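Local coordinates for protein of unknown function with cystatin-like fold (Xanthomonas campestris pv. campestris, PDB 3G8Z) that is of unknown function but adopts a cystatin-like fold and belongs to the SnoaL-like family, whose namesake is a polyketide cyclase, at residues I86-D91 and T102-G107. Numbering follows the deposited sequence.
Sequences ISRADD and TLEFSG
Glu104 and Arg88 sit as a hydrogen-bonded antiparallel pair, Glu104 N giving a nearly straight bond to Arg88 O (2.8 Å, 167°). One residue earlier the pairing slips: Ser87 N and Arg88 N both turn to Glu104 O, in two weak bonds that mark a classic beta bulge. Further along, Asp90 N reaches Thr102 O and Thr102 N reaches Asp91 O. Thr102 OG1, set between the backbone N and the carbonyl carbon by chi1 48°, accepts from Asp91 N at 3.0 Å and shares a water with Asp91 OD2.

These strands form the hairpin 85-95/98-109 of a cystatin-like fold; strand 85-95 is the outermost within the chain on its side of the curved sheet, with helix 22-35 against the inner face. Apolar residues suit that face: Ile86 CG2 lies 4.0 Å from Leu103 CB, while Ile86 and Ala89 also pack on Ile30.

Arg88 and Glu104 project from the opposite face, where opposite charges suit a salt-bridge network with Asp90. Arg88, bent at chi3, brings its guanidinium edge to Asp90 in a salt bridge of two hydrogen bonds, NE to OD1 and NH2 to OD2, both through syn lone pairs and close to the guanidinium plane. Glu104 CB covers one guanidinium face, and Arg88 NH1 makes a long salt bridge to Glu104 OE2 (3.8 Å). Ser87, whose hydroxyl lies beside the Glu104 carboxylate, donates a hydrogen bond from OG to Glu104 OE1 on its anti side, 25° out of the carboxylate plane.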
# COMPACT_ATOMS: atom_id res chain seq x y z
N ILE A 86 11.04 8.36 -9.25
CA ILE A 86 9.68 7.90 -9.44
C ILE A 86 9.33 8.30 -10.86
O ILE A 86 9.00 9.46 -11.14
CB ILE A 86 8.73 8.51 -8.41
CG1 ILE A 86 9.19 8.13 -7.00
CG2 ILE A 86 7.32 8.03 -8.66
CD1 ILE A 86 8.33 8.71 -5.87
N SER A 87 9.46 7.34 -11.77
CA SER A 87 9.32 7.63 -13.19
C SER A 87 7.87 7.79 -13.60
O SER A 87 7.58 8.44 -14.61
CB SER A 87 10.01 6.53 -14.03
OG SER A 87 9.74 5.25 -13.52
N ARG A 88 6.96 7.24 -12.80
CA ARG A 88 5.55 7.35 -13.09
C ARG A 88 4.77 7.14 -11.83
O ARG A 88 5.05 6.20 -11.11
CB ARG A 88 5.10 6.31 -14.13
CG ARG A 88 3.73 6.65 -14.77
CD ARG A 88 3.16 5.51 -15.60
NE ARG A 88 2.99 4.32 -14.77
CZ ARG A 88 3.73 3.21 -14.88
NH1 ARG A 88 4.68 3.14 -15.79
NH2 ARG A 88 3.52 2.18 -14.07
N ALA A 89 3.81 8.01 -11.57
CA ALA A 89 2.88 7.81 -10.49
C ALA A 89 1.54 7.44 -11.10
O ALA A 89 1.06 8.12 -12.01
CB ALA A 89 2.74 9.06 -9.63
N ASP A 90 0.93 6.38 -10.60
CA ASP A 90 -0.31 5.89 -11.16
C ASP A 90 -1.50 6.39 -10.35
O ASP A 90 -2.12 7.38 -10.73
CB ASP A 90 -0.28 4.38 -11.25
CG ASP A 90 0.82 3.89 -12.17
OD1 ASP A 90 0.93 4.41 -13.29
OD2 ASP A 90 1.58 3.01 -11.75
N ASP A 91 -1.80 5.74 -9.24
CA ASP A 91 -2.98 6.10 -8.46
C ASP A 91 -2.62 6.56 -7.06
O ASP A 91 -1.70 6.03 -6.45
CB ASP A 91 -3.93 4.90 -8.36
CG ASP A 91 -4.59 4.56 -9.69
OD1 ASP A 91 -5.20 5.47 -10.30
OD2 ASP A 91 -4.52 3.39 -10.12
N THR A 102 0.60 4.10 -6.00
CA THR A 102 1.15 3.10 -6.87
C THR A 102 1.99 3.83 -7.90
O THR A 102 1.60 4.89 -8.38
CB THR A 102 0.05 2.25 -7.58
OG1 THR A 102 -0.93 3.13 -8.13
CG2 THR A 102 -0.62 1.33 -6.57
N LEU A 103 3.13 3.25 -8.22
CA LEU A 103 4.10 3.96 -9.02
C LEU A 103 5.11 3.04 -9.66
O LEU A 103 5.10 1.81 -9.46
CB LEU A 103 4.78 5.04 -8.16
CG LEU A 103 5.34 4.62 -6.82
CD1 LEU A 103 6.64 3.83 -7.05
CD2 LEU A 103 5.54 5.84 -5.88
N GLU A 104 5.94 3.65 -10.49
CA GLU A 104 7.08 2.99 -11.08
C GLU A 104 8.32 3.76 -10.67
O GLU A 104 8.34 4.99 -10.69
CB GLU A 104 6.98 3.00 -12.60
CG GLU A 104 8.10 2.22 -13.27
CD GLU A 104 8.24 2.53 -14.74
OE1 GLU A 104 8.48 3.72 -15.11
OE2 GLU A 104 8.13 1.56 -15.53
N PHE A 105 9.37 3.04 -10.30
CA PHE A 105 10.61 3.74 -10.11
C PHE A 105 11.71 3.13 -10.93
O PHE A 105 11.61 1.99 -11.40
CB PHE A 105 10.94 3.89 -8.62
CG PHE A 105 11.11 2.63 -7.90
CD1 PHE A 105 12.34 2.02 -7.84
CD2 PHE A 105 10.03 2.05 -7.23
CE1 PHE A 105 12.51 0.82 -7.14
CE2 PHE A 105 10.18 0.86 -6.55
CZ PHE A 105 11.42 0.23 -6.49
N SER A 106 12.73 3.95 -11.19
CA SER A 106 13.80 3.57 -12.07
C SER A 106 15.10 4.25 -11.63
O SER A 106 15.12 5.08 -10.72
CB SER A 106 13.44 3.98 -13.50
OG SER A 106 13.22 5.37 -13.53
N GLY A 107 16.19 3.86 -12.27
CA GLY A 107 17.46 4.37 -11.91
C GLY A 107 18.53 3.56 -12.60
O GLY A 107 18.27 2.49 -13.14
O HOH W 1 -2.84 1.60 -9.29